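Local coordinates for putative sugar binding protein (Salmonella enterica subsp. enterica serovar Typhimurium, PDB 3KNZ) that probably binds sugar derivatives through its SIS fold, although its exact substrate and activity remain uncertain, at residues A44-G49 with G178-L183; T60-A65 with V82-M87; R119-G124 with D139-Y144; L146-G151 with V166-L171. All coordinates share one frame; numbering follows the deposited sequence.

In the fold
The four contacts belong to the first of the two five-stranded parallel sheets of the chain and the helices packed on it. Interactions 1 and 4 share helix 161-179, at its C-terminal end and in its middle, with centres about 19 Å apart. Interaction 3 meets interaction 1 where Y144 OH lies 3.8 Å from R48 CZ. Interaction 2, its centre about 17 Å from that of interaction 3, reaches it through P85 O and R119 NH2, 3.1 Å apart. It also meets interaction 4, with G64 CA 3.7 Å from V166 CG2. In SIS domains the start of the helix carrying T60 and S61 commonly lies at the sugar-phosphate site, so interaction 2 probably lies nearby.

Interaction 1: A44-G49 with G178-L183; sequences ALTERG and GQQQRL
T46 and Q180 lie alongside each other, pointing opposite ways, with the threonine hydroxyl meeting the end of the glutamine amide. Q180 NE2 donates to T46 OG1 over 2.9 Å, the N-H pointing fairly straight at the oxygen (160°), which lies close to the amide plane. The threonine torsion sets OG1 beside its own backbone N and opposite the carbonyl carbon, the position from which it also bonds to A42 O one turn back in helix 36-47. OG1 can thus accept from the amide while giving its proton to that carbonyl. From CG onward the glutamine is extended (chi2 174°), which carries the amide across the gap between the two helix ends; on the way Q180 CG passes 3.3 Å from T46 OG1. L45 comes in at about a right angle to Q180, its CD2 methyl 3.4 Å from Q180 NE2. Beside this pair, Q179 brings CB to 4.2 Å from T46 OG1 and rests on W39, A42 and Q43 of helix 36-47.

The other end of the Q180 amide is held from within 178-183. R182 NH2 donates to Q180 OE1 at 2.9 Å, almost straight and in the guanidinium plane, while NE adds a weak bond. Q181, with positive phi, is the C-prime residue of the Schellman motif closing helix 161-179. R182 NH2 also bonds W75 O. With both ends engaged, the Q180 amide has its flip fixed: one neutral, directional hydrogen bond joins the two helix ends, while charged R182 holds the far end and probably polarises it, strengthening its N-H as a donor.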
# COMPACT_ATOMS: atom_id res chain seq x y z
N ALA A 44 -24.01 6.27 -16.70
CA ALA A 44 -24.48 6.37 -15.32
C ALA A 44 -23.58 7.26 -14.46
O ALA A 44 -24.04 8.00 -13.60
CB ALA A 44 -24.58 4.99 -14.70
N LEU A 45 -22.28 7.18 -14.72
CA LEU A 45 -21.30 7.96 -13.99
C LEU A 45 -21.54 9.45 -14.24
O LEU A 45 -21.62 10.24 -13.31
CB LEU A 45 -19.89 7.55 -14.43
CG LEU A 45 -18.69 8.35 -13.91
CD1 LEU A 45 -17.40 7.62 -14.24
CD2 LEU A 45 -18.67 9.77 -14.47
N THR A 46 -21.67 9.81 -15.52
CA THR A 46 -21.86 11.21 -15.90
C THR A 46 -23.19 11.79 -15.44
O THR A 46 -23.25 12.97 -15.08
CB THR A 46 -21.76 11.39 -17.43
OG1 THR A 46 -20.54 10.81 -17.92
CG2 THR A 46 -21.80 12.87 -17.79
N GLU A 47 -24.24 10.99 -15.45
CA GLU A 47 -25.58 11.45 -15.06
C GLU A 47 -25.84 11.49 -13.56
O GLU A 47 -26.57 12.36 -13.09
CB GLU A 47 -26.66 10.57 -15.71
CG GLU A 47 -26.75 10.68 -17.23
CD GLU A 47 -27.84 9.78 -17.83
OE1 GLU A 47 -28.45 8.98 -17.08
OE2 GLU A 47 -28.10 9.88 -19.05
N ARG A 48 -25.25 10.58 -12.80
CA ARG A 48 -25.50 10.51 -11.35
C ARG A 48 -24.46 11.20 -10.46
O ARG A 48 -24.21 10.76 -9.34
CB ARG A 48 -25.64 9.05 -10.92
CG ARG A 48 -26.80 8.31 -11.55
CD ARG A 48 -26.87 6.90 -11.01
NE ARG A 48 -27.98 6.13 -11.55
CZ ARG A 48 -28.26 4.88 -11.21
NH1 ARG A 48 -27.50 4.23 -10.34
NH2 ARG A 48 -29.31 4.26 -11.76
N GLY A 49 -23.85 12.27 -10.95
CA GLY A 49 -22.90 13.06 -10.17
C GLY A 49 -21.81 12.34 -9.39
O GLY A 49 -21.61 12.60 -8.20
N GLY A 178 -15.49 9.27 -23.80
CA GLY A 178 -16.40 9.36 -24.94
C GLY A 178 -17.73 9.99 -24.58
O GLY A 178 -18.15 10.95 -25.21
N GLN A 179 -18.39 9.45 -23.56
CA GLN A 179 -19.67 9.98 -23.09
C GLN A 179 -19.60 11.47 -22.79
O GLN A 179 -20.51 12.22 -23.14
CB GLN A 179 -20.14 9.26 -21.83
CG GLN A 179 -20.94 8.01 -22.07
CD GLN A 179 -22.38 8.31 -22.49
OE1 GLN A 179 -22.91 9.38 -22.19
NE2 GLN A 179 -23.01 7.35 -23.16
N GLN A 180 -18.51 11.89 -22.16
CA GLN A 180 -18.35 13.28 -21.77
C GLN A 180 -17.75 14.14 -22.89
O GLN A 180 -17.31 15.26 -22.65
CB GLN A 180 -17.51 13.34 -20.49
CG GLN A 180 -18.16 12.54 -19.36
CD GLN A 180 -17.33 12.42 -18.09
OE1 GLN A 180 -16.16 12.80 -18.06
NE2 GLN A 180 -17.93 11.85 -17.05
N GLN A 181 -17.76 13.60 -24.10
CA GLN A 181 -17.27 14.28 -25.29
C GLN A 181 -15.86 14.88 -25.16
O GLN A 181 -15.61 16.00 -25.62
CB GLN A 181 -18.27 15.34 -25.76
CG GLN A 181 -19.63 14.76 -26.14
CD GLN A 181 -20.51 15.75 -26.89
OE1 GLN A 181 -20.06 16.85 -27.24
NE2 GLN A 181 -21.75 15.36 -27.17
N ARG A 182 -14.96 14.14 -24.52
CA ARG A 182 -13.57 14.57 -24.36
C ARG A 182 -12.61 13.65 -25.12
O ARG A 182 -11.40 13.76 -24.98
CB ARG A 182 -13.18 14.62 -22.88
CG ARG A 182 -13.83 15.77 -22.10
CD ARG A 182 -13.41 15.79 -20.64
NE ARG A 182 -13.82 14.57 -19.94
CZ ARG A 182 -13.04 13.50 -19.75
NH1 ARG A 182 -11.79 13.48 -20.20
NH2 ARG A 182 -13.53 12.44 -19.11
N LEU A 183 -13.17 12.75 -25.92
CA LEU A 183 -12.38 11.83 -26.74
C LEU A 183 -13.01 11.75 -28.13
O LEU A 183 -13.99 11.02 -28.32
CB LEU A 183 -12.34 10.44 -26.11
CG LEU A 183 -11.57 9.35 -26.86
CD1 LEU A 183 -10.07 9.59 -26.78
CD2 LEU A 183 -11.91 7.98 -26.31

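Interaction 2: T60-A65 with V82-M87; sequences TSYHGA and VCWPFM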
# COMPACT_ATOMS: atom_id res chain seq x y z
N THR A 60 -3.39 -9.66 -7.66
CA THR A 60 -3.35 -9.28 -9.07
C THR A 60 -4.37 -8.20 -9.43
O THR A 60 -4.07 -7.31 -10.22
CB THR A 60 -3.52 -10.50 -9.99
OG1 THR A 60 -2.43 -11.40 -9.78
CG2 THR A 60 -3.57 -10.08 -11.46
N SER A 61 -5.56 -8.28 -8.85
CA SER A 61 -6.59 -7.28 -9.10
C SER A 61 -6.12 -5.91 -8.65
O SER A 61 -6.25 -4.92 -9.38
CB SER A 61 -7.88 -7.66 -8.38
OG SER A 61 -8.36 -8.92 -8.84
N TYR A 62 -5.58 -5.85 -7.44
CA TYR A 62 -5.05 -4.62 -6.86
C TYR A 62 -3.93 -4.03 -7.71
O TYR A 62 -3.89 -2.82 -7.94
CB TYR A 62 -4.57 -4.88 -5.43
CG TYR A 62 -3.66 -3.83 -4.82
CD1 TYR A 62 -4.16 -2.61 -4.39
CD2 TYR A 62 -2.31 -4.09 -4.64
CE1 TYR A 62 -3.32 -1.65 -3.82
CE2 TYR A 62 -1.46 -3.15 -4.08
CZ TYR A 62 -1.97 -1.93 -3.67
OH TYR A 62 -1.10 -1.02 -3.11
N HIS A 63 -3.03 -4.90 -8.18
CA HIS A 63 -1.92 -4.46 -9.03
C HIS A 63 -2.44 -3.91 -10.35
O HIS A 63 -1.97 -2.88 -10.83
CB HIS A 63 -0.95 -5.60 -9.28
CG HIS A 63 -0.38 -6.18 -8.03
ND1 HIS A 63 -0.22 -7.54 -7.85
CD2 HIS A 63 0.02 -5.60 -6.87
CE1 HIS A 63 0.30 -7.76 -6.65
NE2 HIS A 63 0.45 -6.60 -6.04
N GLY A 64 -3.40 -4.60 -10.95
CA GLY A 64 -4.01 -4.14 -12.17
C GLY A 64 -4.55 -2.74 -12.00
O GLY A 64 -4.47 -1.91 -12.91
N ALA A 65 -5.11 -2.48 -10.82
CA ALA A 65 -5.64 -1.15 -10.49
C ALA A 65 -4.50 -0.15 -10.41
O ALA A 65 -4.59 0.95 -10.96
CB ALA A 65 -6.40 -1.19 -9.16
N VAL A 82 -6.86 3.90 -5.37
CA VAL A 82 -6.62 2.45 -5.41
C VAL A 82 -6.29 1.98 -4.00
O VAL A 82 -5.30 2.40 -3.41
CB VAL A 82 -5.45 2.05 -6.31
CG1 VAL A 82 -5.27 0.55 -6.26
CG2 VAL A 82 -5.68 2.52 -7.75
N CYS A 83 -7.12 1.10 -3.46
CA CYS A 83 -6.91 0.63 -2.09
C CYS A 83 -7.49 -0.75 -1.85
O CYS A 83 -8.34 -1.23 -2.60
CB CYS A 83 -7.60 1.57 -1.13
SG CYS A 83 -9.37 1.42 -1.28
N TRP A 84 -7.04 -1.38 -0.76
CA TRP A 84 -7.53 -2.68 -0.36
C TRP A 84 -8.91 -2.49 0.27
O TRP A 84 -9.18 -1.47 0.89
CB TRP A 84 -6.58 -3.34 0.63
CG TRP A 84 -5.20 -3.45 0.12
CD1 TRP A 84 -4.77 -4.21 -0.91
CD2 TRP A 84 -4.05 -2.77 0.64
NE1 TRP A 84 -3.42 -4.04 -1.09
CE2 TRP A 84 -2.95 -3.17 -0.15
CE3 TRP A 84 -3.85 -1.86 1.68
CZ2 TRP A 84 -1.66 -2.68 0.07
CZ3 TRP A 84 -2.57 -1.39 1.90
CH2 TRP A 84 -1.49 -1.80 1.09
N PRO A 85 -9.79 -3.49 0.11
CA PRO A 85 -11.16 -3.39 0.60
C PRO A 85 -11.31 -2.96 2.07
O PRO A 85 -12.22 -2.19 2.37
CB PRO A 85 -11.70 -4.81 0.41
CG PRO A 85 -10.86 -5.40 -0.68
CD PRO A 85 -9.51 -4.79 -0.54
N PHE A 86 -10.45 -3.43 2.96
CA PHE A 86 -10.59 -3.11 4.39
C PHE A 86 -10.39 -1.62 4.66
O PHE A 86 -10.88 -1.10 5.67
CB PHE A 86 -9.67 -3.97 5.28
CG PHE A 86 -8.20 -3.68 5.11
CD1 PHE A 86 -7.58 -2.71 5.88
CD2 PHE A 86 -7.44 -4.39 4.19
CE1 PHE A 86 -6.22 -2.44 5.72
CE2 PHE A 86 -6.09 -4.14 4.04
CZ PHE A 86 -5.48 -3.16 4.80
N MSE A 87 -9.69 -0.94 3.76
CA MSE A 87 -9.49 0.51 3.88
C MSE A 87 -10.80 1.26 3.62
O MSE A 87 -10.96 2.40 4.08
CB MSE A 87 -8.44 0.99 2.88
CG MSE A 87 -7.04 0.46 3.10
SE MSE A 87 -6.22 1.27 4.65
CE MSE A 87 -5.88 3.06 3.96
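The rings of Y62 and W84 meet obliquely, their planes tilted by 34° and the tyrosine and pyrrole centroids 4.2 Å apart. Over one face of the Y62 ring, above its centre, sits W84 NE1, 3.4 Å from the plane. This nitrogen is nearly equidistant from the six ring carbons, with Y62 CE1 and CZ both 3.6 Å away. The benzo part of the indole runs on towards the phenol end, where W84 CZ2 lies 3.6 Å from Y62 OH. V82 approaches the same tyrosine ring at a slant, its CG1 methyl 3.8 Å from Y62 CE1.

That methyl is shared. With CG1 opposite the backbone N (chi1 179°), V82 directs it into the angle between Y62 and A65, one helical turn further on, and A65 CB lies 3.6 Å from it. The second valine methyl, CG2, lies against the A65 backbone, 3.7 Å from A65 O. The contact is thus apolar and aromatic, with no hydrogen bond between the segments.

In the fold it ties helix 59-76 to strand 80-83, the edge strand of the sheet within this chain, in the beta-alpha-beta crossover 52-56, 59-76, 80-83. A65 also rests on L55 of neighbouring strand 52-56, with which C83 makes backbone hydrogen bonds. Elsewhere on helix 59-76, T60 and H63 bond E240 of helix 235-249. Past the strand, P85 packs on helix 111-122, and F86 meets F235 of the second subunit.

Interaction 3: R119-G124 with D139-Y144; sequences RARNVG and DRAADY
R121, close to the end of helix 111-122, faces A141 in the loop before strand 144-145, their CA atoms 7.4 Å apart; just beyond R121 the helix closes in a Schellman motif at G124, whose phi is positive. R121 leaves the helix with CG opposite the backbone N and runs out extended to NE, long enough to lay its guanidinium along the loop. There it grips D143 side-on with two nitrogens, both to one carboxylate oxygen. R121 NE reaches D143 OD1 at 3.0 Å and R121 NH2 at 2.8 Å, with bent N-H angles of 137° and 142°. Both donors come from the same face of the carboxylate and well above its plane, as the two flat groups stand 60° apart. The salt bridge is therefore bidentate on the arginine side but to a single oxygen, met out of the carboxylate plane.

The loop backbone covers one face of the guanidinium: A141 O and A142 N lie 3.7 and 3.8 Å above the R121 plane, toward the rim. R121 NH1 comes to 3.4 Å from A141 CA. At the edge of the group lies R140 O, 3.4 Å from R121 NH1.

The other carboxylate oxygen, D143 OD2, accepts from the backbone N of T127, so the aspartate joins the arginine to the start of strand 126-131. T127 OG1 also bonds A141 O, and the R121 side chain packs on T127. The contact thus fastens the C-terminal end of helix 111-122 to the loop leading into edge strand 144-145, within the parallel alpha/beta sandwich of the SIS fold.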
# COMPACT_ATOMS: atom_id res chain seq x y z
N ARG A 119 -20.85 -2.04 1.39
CA ARG A 119 -20.75 -0.88 2.27
C ARG A 119 -20.88 0.41 1.48
O ARG A 119 -21.54 1.36 1.93
CB ARG A 119 -19.45 -0.88 3.07
CG ARG A 119 -19.41 -1.95 4.16
CD ARG A 119 -18.23 -1.75 5.11
NE ARG A 119 -16.95 -1.73 4.40
CZ ARG A 119 -16.22 -2.80 4.12
NH1 ARG A 119 -16.63 -4.02 4.48
NH2 ARG A 119 -15.06 -2.67 3.48
N ALA A 120 -20.28 0.45 0.29
CA ALA A 120 -20.35 1.63 -0.56
C ALA A 120 -21.78 1.84 -1.05
O ALA A 120 -22.28 2.96 -1.11
CB ALA A 120 -19.40 1.50 -1.74
N ARG A 121 -22.44 0.74 -1.37
CA ARG A 121 -23.78 0.80 -1.90
C ARG A 121 -24.77 1.31 -0.85
O ARG A 121 -25.66 2.10 -1.16
CB ARG A 121 -24.19 -0.58 -2.42
CG ARG A 121 -25.19 -0.55 -3.56
CD ARG A 121 -25.53 -1.95 -3.99
NE ARG A 121 -26.12 -1.98 -5.32
CZ ARG A 121 -26.51 -3.10 -5.93
NH1 ARG A 121 -26.39 -4.26 -5.31
NH2 ARG A 121 -27.03 -3.05 -7.15
N ASN A 122 -24.60 0.87 0.39
CA ASN A 122 -25.52 1.25 1.46
C ASN A 122 -25.50 2.74 1.79
O ASN A 122 -26.42 3.25 2.42
CB ASN A 122 -25.23 0.44 2.73
CG ASN A 122 -25.51 -1.05 2.55
OD1 ASN A 122 -26.26 -1.46 1.65
ND2 ASN A 122 -24.91 -1.88 3.41
N VAL A 123 -24.46 3.43 1.35
CA VAL A 123 -24.32 4.85 1.62
C VAL A 123 -24.62 5.72 0.38
O VAL A 123 -24.62 6.95 0.47
CB VAL A 123 -22.93 5.15 2.19
CG1 VAL A 123 -22.61 6.62 2.11
CG2 VAL A 123 -22.86 4.67 3.63
N GLY A 124 -24.89 5.09 -0.76
CA GLY A 124 -25.23 5.85 -1.96
C GLY A 124 -24.23 5.86 -3.10
O GLY A 124 -24.50 6.43 -4.16
N ASP A 139 -20.74 -9.72 -8.36
CA ASP A 139 -21.82 -9.15 -9.20
C ASP A 139 -23.06 -8.84 -8.36
O ASP A 139 -23.87 -7.99 -8.71
CB ASP A 139 -22.20 -10.10 -10.35
CG ASP A 139 -21.07 -10.29 -11.36
OD1 ASP A 139 -20.11 -9.49 -11.33
OD2 ASP A 139 -21.14 -11.23 -12.18
N ARG A 140 -23.20 -9.56 -7.24
CA ARG A 140 -24.31 -9.38 -6.30
C ARG A 140 -24.47 -7.97 -5.75
O ARG A 140 -25.56 -7.58 -5.37
CB ARG A 140 -24.10 -10.27 -5.08
CG ARG A 140 -24.40 -11.75 -5.26
CD ARG A 140 -24.58 -12.32 -3.86
NE ARG A 140 -25.59 -11.54 -3.14
CZ ARG A 140 -25.74 -11.51 -1.82
NH1 ARG A 140 -24.95 -12.22 -1.03
NH2 ARG A 140 -26.68 -10.74 -1.29
N ALA A 141 -23.37 -7.24 -5.66
CA ALA A 141 -23.40 -5.91 -5.10
C ALA A 141 -23.01 -4.90 -6.16
O ALA A 141 -22.52 -3.82 -5.83
CB ALA A 141 -22.45 -5.83 -3.93
N ALA A 142 -23.24 -5.24 -7.42
CA ALA A 142 -22.83 -4.38 -8.52
C ALA A 142 -24.01 -3.75 -9.25
O ALA A 142 -24.90 -4.45 -9.73
CB ALA A 142 -21.99 -5.18 -9.49
N ASP A 143 -24.00 -2.42 -9.35
CA ASP A 143 -25.00 -1.72 -10.14
C ASP A 143 -24.69 -1.95 -11.62
O ASP A 143 -25.56 -1.87 -12.46
CB ASP A 143 -24.94 -0.22 -9.86
CG ASP A 143 -25.25 0.12 -8.43
OD1 ASP A 143 -26.23 -0.43 -7.90
OD2 ASP A 143 -24.51 0.94 -7.85
N TYR A 144 -23.41 -2.20 -11.91
CA TYR A 144 -22.97 -2.42 -13.29
C TYR A 144 -21.93 -3.54 -13.38
O TYR A 144 -20.80 -3.39 -12.90
CB TYR A 144 -22.42 -1.11 -13.87
CG TYR A 144 -23.47 -0.03 -13.87
CD1 TYR A 144 -24.40 0.07 -14.91
CD2 TYR A 144 -23.58 0.86 -12.81
CE1 TYR A 144 -25.38 1.04 -14.90
CE2 TYR A 144 -24.56 1.84 -12.79
CZ TYR A 144 -25.46 1.93 -13.84
OH TYR A 144 -26.43 2.90 -13.83

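Interaction 4: L146-G151 with V166-L171; sequences LTVPCG and VLNLML
N168 turns its amide toward the loop 146-151 by a chi1 of -153°, which sets CG broadly opposite the backbone N, and a chi2 of 51° then rolls ND2 towards L146. N168 ND2 donates to L146 O at 2.9 Å, with the acceptor close to the amide plane. The donor comes in nearly end-on to the carbonyl, at a C=O...N angle of 167°. V148 contributes a methyl rather than a polar atom: its CG2 lies beside its own backbone N, and that places it 3.6 Å from N168 ND2 and 4.0 Å from N168 CG. P149 comes at the other end of the amide, where its CD is 3.7 Å from N168 OD1.

The loop follows edge strand 144-145 of the SIS domain's parallel sheet and leads towards helix 161-179. L146 and V148 still make backbone hydrogen bonds, to S129 and A131 of strand 126-131 respectively. An inverse gamma turn centred on P149 then bends the chain sharply. N168, in the middle of helix 161-179, therefore links this helix to the chain as it leaves the sheet.

The amide is buried but both its polar ends are engaged. N168 OD1 accepts from R35 NH1, in the short connection after helix 15-32; the arginine would probably polarise the amide and strengthen its N-H as a donor to L146. M30 of helix 15-32 packs against both N168 and P149, and M130 of strand 126-131 touches N168 and L146.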
# COMPACT_ATOMS: atom_id res chain seq x y z
N LEU A 146 -19.22 -5.21 -15.08
CA LEU A 146 -18.23 -4.93 -16.14
C LEU A 146 -17.25 -6.11 -16.30
O LEU A 146 -16.04 -5.93 -16.45
CB LEU A 146 -17.47 -3.65 -15.80
CG LEU A 146 -18.32 -2.43 -15.39
CD1 LEU A 146 -17.43 -1.21 -15.13
CD2 LEU A 146 -19.39 -2.11 -16.44
N THR A 147 -17.79 -7.32 -16.28
CA THR A 147 -16.98 -8.53 -16.36
C THR A 147 -15.83 -8.42 -17.34
O THR A 147 -15.99 -7.88 -18.44
CB THR A 147 -17.85 -9.74 -16.79
OG1 THR A 147 -19.04 -9.79 -16.00
CG2 THR A 147 -17.07 -11.05 -16.65
N VAL A 148 -14.66 -8.92 -16.94
CA VAL A 148 -13.50 -9.00 -17.82
C VAL A 148 -13.78 -10.21 -18.73
O VAL A 148 -13.98 -11.33 -18.24
CB VAL A 148 -12.18 -9.22 -17.03
CG1 VAL A 148 -10.99 -9.32 -17.98
CG2 VAL A 148 -11.96 -8.11 -16.00
N PRO A 149 -13.84 -9.98 -20.06
CA PRO A 149 -14.17 -11.02 -21.05
C PRO A 149 -13.07 -12.07 -21.26
O PRO A 149 -12.28 -11.96 -22.19
CB PRO A 149 -14.39 -10.22 -22.33
CG PRO A 149 -13.60 -8.98 -22.16
CD PRO A 149 -13.57 -8.68 -20.69
N CYS A 150 -13.07 -13.10 -20.41
CA CYS A 150 -12.04 -14.13 -20.47
C CYS A 150 -12.47 -15.47 -21.07
O CYS A 150 -11.61 -16.30 -21.35
CB CYS A 150 -11.44 -14.33 -19.08
SG CYS A 150 -10.52 -12.87 -18.52
N GLY A 151 -13.77 -15.69 -21.25
CA GLY A 151 -14.24 -16.92 -21.92
C GLY A 151 -14.67 -18.13 -21.10
O GLY A 151 -15.71 -18.73 -21.40
N VAL A 166 -6.19 -4.96 -16.75
CA VAL A 166 -5.64 -3.64 -17.00
C VAL A 166 -6.28 -3.05 -18.25
O VAL A 166 -6.63 -1.88 -18.28
CB VAL A 166 -4.10 -3.65 -17.15
CG1 VAL A 166 -3.59 -2.28 -17.64
CG2 VAL A 166 -3.43 -4.06 -15.82
N LEU A 167 -6.46 -3.87 -19.28
CA LEU A 167 -7.09 -3.37 -20.51
C LEU A 167 -8.56 -3.02 -20.27
O LEU A 167 -9.05 -1.99 -20.74
CB LEU A 167 -6.95 -4.38 -21.65
CG LEU A 167 -7.61 -3.93 -22.97
CD1 LEU A 167 -7.12 -2.54 -23.37
CD2 LEU A 167 -7.37 -4.95 -24.08
N ASN A 168 -9.26 -3.88 -19.53
CA ASN A 168 -10.67 -3.66 -19.19
C ASN A 168 -10.83 -2.29 -18.52
O ASN A 168 -11.65 -1.48 -18.95
CB ASN A 168 -11.17 -4.77 -18.25
CG ASN A 168 -12.66 -5.00 -18.36
OD1 ASN A 168 -13.19 -5.18 -19.45
ND2 ASN A 168 -13.35 -5.04 -17.22
N LEU A 169 -10.02 -2.02 -17.50
CA LEU A 169 -10.03 -0.72 -16.79
C LEU A 169 -9.76 0.46 -17.72
O LEU A 169 -10.38 1.52 -17.58
CB LEU A 169 -8.98 -0.71 -15.68
CG LEU A 169 -9.29 -1.46 -14.39
CD1 LEU A 169 -8.02 -1.85 -13.67
CD2 LEU A 169 -10.22 -0.64 -13.49
N MSE A 170 -8.83 0.29 -18.66
CA MSE A 170 -8.49 1.35 -19.61
C MSE A 170 -9.62 1.63 -20.60
O MSE A 170 -9.85 2.78 -20.99
CB MSE A 170 -7.19 1.02 -20.36
CG MSE A 170 -5.94 1.12 -19.48
SE MSE A 170 -4.33 0.69 -20.44
CE MSE A 170 -3.02 1.25 -19.12
N LEU A 171 -10.33 0.57 -21.01
CA LEU A 171 -11.46 0.74 -21.91
C LEU A 171 -12.61 1.48 -21.20
O LEU A 171 -13.34 2.25 -21.82
CB LEU A 171 -11.94 -0.60 -22.47
CG LEU A 171 -10.93 -1.32 -23.37
CD1 LEU A 171 -11.52 -2.64 -23.83
CD2 LEU A 171 -10.48 -0.45 -24.55